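Local coordinates for protein methyl-coenzyme M reductase I beta subunit (Methanosarcina barkeri, PDB 1E6Y) that forms part of the methyl-coenzyme M reductase complex, which uses coenzyme B to release methane from methyl-coenzyme M in the final step of methanogenesis, at residues D250-N255 and A310-C315; S267-A272 and D333-E338. All coordinates share one frame; numbering follows the deposited sequence.

Interaction 1 (D250-N255 and A310-C315)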
loop_
_atom_site.group_PDB
_atom_site.type_symbol
_atom_site.label_atom_id
_atom_site.label_comp_id
_atom_site.label_asym_id
_atom_site.label_seq_id
_atom_site.Cartn_x
_atom_site.Cartn_y
_atom_site.Cartn_z
ATOM N N ASP E 250 -33.361 -22.311 -22.309
ATOM C CA ASP E 250 -33.622 -23.453 -23.181
ATOM C C ASP E 250 -32.434 -24.399 -23.271
ATOM O O ASP E 250 -32.604 -25.619 -23.274
ATOM C CB ASP E 250 -34.005 -22.980 -24.588
ATOM C CG ASP E 250 -35.428 -22.448 -24.666
ATOM O OD1 ASP E 250 -36.204 -22.618 -23.702
ATOM O OD2 ASP E 250 -35.776 -21.859 -25.707
ATOM N N ILE E 251 -31.230 -23.837 -23.343
ATOM C CA ILE E 251 -30.021 -24.649 -23.408
ATOM C C ILE E 251 -29.830 -25.426 -22.108
ATOM O O ILE E 251 -29.534 -26.624 -22.135
ATOM C CB ILE E 251 -28.772 -23.780 -23.702
ATOM C CG1 ILE E 251 -28.852 -23.248 -25.137
ATOM C CG2 ILE E 251 -27.493 -24.599 -23.518
ATOM C CD1 ILE E 251 -27.734 -22.292 -25.518
ATOM N N VAL E 252 -30.105 -24.774 -20.981
ATOM C CA VAL E 252 -30.033 -25.434 -19.681
ATOM C C VAL E 252 -31.078 -26.543 -19.584
ATOM O O VAL E 252 -30.756 -27.672 -19.207
ATOM C CB VAL E 252 -30.237 -24.422 -18.524
ATOM C CG1 VAL E 252 -30.350 -25.151 -17.189
ATOM C CG2 VAL E 252 -29.071 -23.446 -18.481
ATOM N N LYS E 253 -32.301 -26.247 -20.018
ATOM C CA LYS E 253 -33.393 -27.206 -19.908
ATOM C C LYS E 253 -33.155 -28.473 -20.729
ATOM O O LYS E 253 -33.388 -29.579 -20.245
ATOM C CB LYS E 253 -34.716 -26.557 -20.321
ATOM C CG LYS E 253 -35.931 -27.427 -20.055
ATOM C CD LYS E 253 -37.210 -26.697 -20.409
ATOM C CE LYS E 253 -38.382 -27.655 -20.534
ATOM N NZ LYS E 253 -38.670 -28.331 -19.241
ATOM N N GLU E 254 -32.631 -28.320 -21.943
ATOM C CA GLU E 254 -32.410 -29.474 -22.808
ATOM C C GLU E 254 -31.162 -30.274 -22.438
ATOM O O GLU E 254 -30.951 -31.376 -22.946
ATOM C CB GLU E 254 -32.347 -29.044 -24.277
ATOM C CG GLU E 254 -31.100 -28.268 -24.681
ATOM C CD GLU E 254 -31.186 -27.731 -26.103
ATOM O OE1 GLU E 254 -30.175 -27.197 -26.599
ATOM O OE2 GLU E 254 -32.269 -27.821 -26.724
ATOM N N ASN E 255 -30.353 -29.723 -21.534
ATOM C CA ASN E 255 -29.167 -30.416 -21.030
ATOM C C ASN E 255 -29.292 -30.750 -19.544
ATOM O O ASN E 255 -28.356 -31.268 -18.938
ATOM C CB ASN E 255 -27.920 -29.556 -21.253
ATOM C CG ASN E 255 -27.472 -29.538 -22.700
ATOM O OD1 ASN E 255 -26.843 -30.481 -23.178
ATOM N ND2 ASN E 255 -27.755 -28.441 -23.395
ATOM N N ALA E 310 -23.547 -23.996 -19.184
ATOM C CA ALA E 310 -22.709 -25.106 -18.742
ATOM C C ALA E 310 -22.508 -25.076 -17.230
ATOM O O ALA E 310 -22.477 -26.122 -16.589
ATOM C CB ALA E 310 -21.362 -25.067 -19.454
ATOM N N THR E 311 -22.381 -23.876 -16.665
ATOM C CA THR E 311 -22.257 -23.711 -15.216
ATOM C C THR E 311 -23.518 -24.200 -14.509
ATOM O O THR E 311 -23.445 -24.974 -13.553
ATOM C CB THR E 311 -22.010 -22.230 -14.831
ATOM O OG1 THR E 311 -20.744 -21.802 -15.350
ATOM C CG2 THR E 311 -22.010 -22.061 -13.317
ATOM N N LEU E 312 -24.674 -23.772 -15.005
ATOM C CA LEU E 312 -25.949 -24.171 -14.421
ATOM C C LEU E 312 -26.162 -25.683 -14.505
ATOM O O LEU E 312 -26.640 -26.297 -13.553
ATOM C CB LEU E 312 -27.099 -23.426 -15.109
ATOM C CG LEU E 312 -27.153 -21.918 -14.834
ATOM C CD1 LEU E 312 -28.283 -21.281 -15.625
ATOM C CD2 LEU E 312 -27.348 -21.676 -13.349
ATOM N N VAL E 313 -25.672 -26.288 -15.584
ATOM C CA VAL E 313 -25.802 -27.728 -15.790
ATOM C C VAL E 313 -24.804 -28.518 -14.938
ATOM O O VAL E 313 -25.179 -29.495 -14.286
ATOM C CB VAL E 313 -25.621 -28.094 -17.288
ATOM C CG1 VAL E 313 -25.521 -29.608 -17.468
ATOM C CG2 VAL E 313 -26.789 -27.549 -18.098
ATOM N N ASN E 314 -23.554 -28.061 -14.902
ATOM C CA ASN E 314 -22.495 -28.791 -14.206
ATOM C C ASN E 314 -22.502 -28.565 -12.695
ATOM O O ASN E 314 -22.349 -29.512 -11.920
ATOM C CB ASN E 314 -21.125 -28.417 -14.779
ATOM C CG ASN E 314 -20.055 -29.435 -14.431
ATOM O OD1 ASN E 314 -20.306 -30.642 -14.416
ATOM N ND2 ASN E 314 -18.856 -28.951 -14.128
ATOM N N CYS E 315 -22.650 -27.310 -12.280
ATOM C CA CYS E 315 -22.812 -26.998 -10.862
ATOM C C CYS E 315 -24.168 -27.471 -10.355
ATOM O O CYS E 315 -24.282 -27.945 -9.225
ATOM C CB CYS E 315 -22.662 -25.496 -10.623
ATOM S SG CYS E 315 -20.989 -24.896 -10.876
#

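Interaction 2 (S267-A272 and D333-E338)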
loop_
_atom_site.group_PDB
_atom_site.type_symbol
_atom_site.label_atom_id
_atom_site.label_comp_id
_atom_site.label_asym_id
_atom_site.label_seq_id
_atom_site.Cartn_x
_atom_site.Cartn_y
_atom_site.Cartn_z
ATOM N N SER E 267 -25.321 -28.071 -28.027
ATOM C CA SER E 267 -26.445 -27.138 -28.058
ATOM C C SER E 267 -26.029 -25.769 -28.582
ATOM O O SER E 267 -26.726 -25.176 -29.408
ATOM C CB SER E 267 -27.037 -26.977 -26.658
ATOM O OG SER E 267 -27.644 -28.175 -26.221
ATOM N N VAL E 268 -24.904 -25.264 -28.079
ATOM C CA VAL E 268 -24.432 -23.928 -28.428
ATOM C C VAL E 268 -24.036 -23.847 -29.899
ATOM O O VAL E 268 -24.431 -22.914 -30.600
ATOM C CB VAL E 268 -23.231 -23.503 -27.534
ATOM C CG1 VAL E 268 -22.585 -22.224 -28.067
ATOM C CG2 VAL E 268 -23.704 -23.287 -26.104
ATOM N N VAL E 269 -23.308 -24.851 -30.381
ATOM C CA VAL E 269 -22.856 -24.851 -31.768
ATOM C C VAL E 269 -24.023 -25.058 -32.738
ATOM O O VAL E 269 -24.149 -24.326 -33.720
ATOM C CB VAL E 269 -21.772 -25.931 -32.012
ATOM C CG1 VAL E 269 -21.275 -25.864 -33.450
ATOM C CG2 VAL E 269 -20.605 -25.725 -31.053
ATOM N N ARG E 270 -24.924 -25.979 -32.400
ATOM C CA ARG E 270 -26.093 -26.266 -33.230
ATOM C C ARG E 270 -26.925 -24.999 -33.416
ATOM O O ARG E 270 -27.194 -24.563 -34.531
ATOM C CB ARG E 270 -26.974 -27.346 -32.600
ATOM C CG ARG E 270 -28.198 -27.681 -33.450
ATOM C CD ARG E 270 -29.169 -28.599 -32.757
ATOM N NE ARG E 270 -29.906 -28.055 -31.625
ATOM C CZ ARG E 270 -29.748 -28.416 -30.355
ATOM N NH1 ARG E 270 -28.856 -29.350 -30.056
ATOM N NH2 ARG E 270 -30.481 -27.866 -29.394
ATOM N N ARG E 271 -27.242 -24.363 -32.279
ATOM C CA ARG E 271 -28.033 -23.127 -32.333
ATOM C C ARG E 271 -27.367 -21.968 -33.024
ATOM O O ARG E 271 -28.002 -21.186 -33.750
ATOM C CB ARG E 271 -28.433 -22.754 -30.896
ATOM C CG ARG E 271 -29.443 -23.760 -30.337
ATOM C CD ARG E 271 -29.546 -23.612 -28.841
ATOM N NE ARG E 271 -30.462 -24.474 -28.128
ATOM C CZ ARG E 271 -31.781 -24.369 -28.044
ATOM N NH1 ARG E 271 -32.522 -25.201 -27.333
ATOM N NH2 ARG E 271 -32.392 -23.385 -28.703
ATOM N N ALA E 272 -26.050 -21.860 -32.864
ATOM C CA ALA E 272 -25.291 -20.806 -33.537
ATOM C C ALA E 272 -25.305 -20.990 -35.055
ATOM O O ALA E 272 -25.371 -20.015 -35.803
ATOM C CB ALA E 272 -23.857 -20.777 -33.025
ATOM N N ASP E 333 -12.606 -23.938 -23.709
ATOM C CA ASP E 333 -11.508 -24.720 -24.272
ATOM C C ASP E 333 -12.041 -25.727 -25.295
ATOM O O ASP E 333 -11.609 -25.739 -26.448
ATOM C CB ASP E 333 -10.769 -25.449 -23.144
ATOM C CG ASP E 333 -9.430 -26.034 -23.577
ATOM O OD1 ASP E 333 -9.040 -25.895 -24.756
ATOM O OD2 ASP E 333 -8.756 -26.638 -22.718
ATOM N N ILE E 334 -13.038 -26.507 -24.884
ATOM C CA ILE E 334 -13.609 -27.546 -25.739
ATOM C C ILE E 334 -14.422 -26.948 -26.892
ATOM O O ILE E 334 -14.431 -27.496 -27.997
ATOM C CB ILE E 334 -14.504 -28.518 -24.926
ATOM C CG1 ILE E 334 -13.678 -29.207 -23.841
ATOM C CG2 ILE E 334 -15.099 -29.582 -25.841
ATOM C CD1 ILE E 334 -14.520 -29.985 -22.847
ATOM N N LEU E 335 -15.047 -25.796 -26.651
ATOM C CA LEU E 335 -15.770 -25.079 -27.701
ATOM C C LEU E 335 -14.832 -24.676 -28.832
ATOM O O LEU E 335 -15.185 -24.797 -30.007
ATOM C CB LEU E 335 -16.451 -23.827 -27.133
ATOM C CG LEU E 335 -17.260 -22.976 -28.118
ATOM C CD1 LEU E 335 -18.435 -23.780 -28.648
ATOM C CD2 LEU E 335 -17.747 -21.712 -27.429
ATOM N N GLU E 336 -13.645 -24.188 -28.477
ATOM C CA GLU E 336 -12.657 -23.804 -29.478
ATOM C C GLU E 336 -12.189 -25.019 -30.271
ATOM O O GLU E 336 -12.024 -24.950 -31.489
ATOM C CB GLU E 336 -11.450 -23.129 -28.821
ATOM C CG GLU E 336 -11.741 -21.756 -28.224
ATOM C CD GLU E 336 -10.481 -20.982 -27.876
ATOM O OE1 GLU E 336 -9.410 -21.611 -27.738
ATOM O OE2 GLU E 336 -10.562 -19.748 -27.712
ATOM N N LYS E 337 -11.979 -26.131 -29.570
ATOM C CA LYS E 337 -11.516 -27.361 -30.206
ATOM C C LYS E 337 -12.596 -28.001 -31.072
ATOM O O LYS E 337 -12.295 -28.650 -32.074
ATOM C CB LYS E 337 -11.019 -28.344 -29.146
ATOM C CG LYS E 337 -9.630 -27.998 -28.642
ATOM C CD LYS E 337 -9.253 -28.757 -27.390
ATOM C CE LYS E 337 -7.783 -28.530 -27.055
ATOM N NZ LYS E 337 -7.445 -27.082 -26.891
ATOM N N GLU E 338 -13.850 -27.687 -30.755
ATOM C CA GLU E 338 -14.991 -28.170 -31.524
ATOM C C GLU E 338 -15.213 -27.375 -32.811
ATOM O O GLU E 338 -15.627 -27.939 -33.825
ATOM C CB GLU E 338 -16.256 -28.126 -30.656
ATOM C CG GLU E 338 -17.534 -28.584 -31.356
ATOM C CD GLU E 338 -17.452 -30.012 -31.872
ATOM O OE1 GLU E 338 -17.848 -30.243 -33.031
ATOM O OE2 GLU E 338 -17.010 -30.904 -31.120
#

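Interaction 1 (D250-N255 and A310-C315)
With chi1 at 172°, Val252 turns its CG2 methyl beside its own backbone N, and Leu312, chi1 -69°, carries CG in the same sense, so that the two branches meet. Val252 CG2 rests 3.7 Å from Leu312 CD1 and 3.9 Å from Leu312 CB, the two side chains crossing at about a right angle. The next residue, Val313, faces Asn255, which lies almost a turn beyond Val252, with both methyls: its CG1 lies 3.6 Å from Asn255 O and its CG2 lies 3.9 Å from Asn255 CB. The second methyl of Val252, CG1, stands 4.4 Å from Val313 CG2 in looser apolar contact. Asn255 thus meets Val313 through CB and its backbone carbonyl, while its amide is engaged elsewhere. Asn255 ND2 gives a nearly straight bond of 2.8 Å to Ile251 O, 166° at the hydrogen, and also pairs with Ser267 OG; OD1 is bonded to Thr263 OG1. This buried amide is therefore held from several directions, which limits its rotation. Val70 and Thr66 of the gamma subunit pack on Val252 and Leu312 respectively. The segment axes approach to 9.2 Å and run in roughly the same direction; the contact joins helices 247-255 and 296-318 through branched aliphatic residues in the largely helical C-terminal domain of the beta subunit.

Interaction 2 (S267-A272 and D333-E338)
The carboxylate of Glu338 is gripped by the gamma subunit: OE1 is hydrogen-bonded to the hydroxyl of Tyr2 and OE2 to the backbone N of Tyr6 of that chain. The acid is buried, and these two bonds supply partners for both of its oxygens, while its CG lies 4.2 Å from Val269 CG2. It belongs to a helix-helix interface of the C-terminal domain, where helices 261-274 and 323-339 meet, their segment axes 11.3 Å apart and crossing at -47°. Across this spacing the contact is made largely by the end of Leu335. With CG anti to the backbone N (chi1 -180°), Leu335 brings CD1 to the other helix although its CB does not point there, 3.8 Å from Val269 CG2 and 4.5 Å from Val268 CG1. Leu335 and Val269 lie side by side, running in opposing senses, and touch by one methyl each. Trp299 and Ala303 of helix 296-318 also pack on Leu335, and Tyr2 of the gamma subunit on Val269. Beyond the contact, the salt bridge between Lys337 and Asp333 spans one helical turn, and each of the two also has an oppositely charged partner on another chain. Lys337 NZ meets Asp333 OD1 at 2.9 Å on the syn side of the carboxylate, 17° out of its plane.

Overall arrangement
Interactions 1 and 2 lie 14 Å apart, centre to centre, on the same side of the chain's centre and both in the C-terminal domain. Their segments alternate along the sequence: 250-255, 267-272, 310-315, then 333-338. Helices 247-255 and 261-274 are consecutive, as are 296-318 and 323-339, so each interaction joins one member of the first pair to one of the second. The first pair is also tied directly, by a salt bridge of 2.7 Å between Glu254 OE2 and Arg271 NH1. Four helices thus form one connected block, away from the coenzyme-binding sites, and the gamma subunit packs against both contacts.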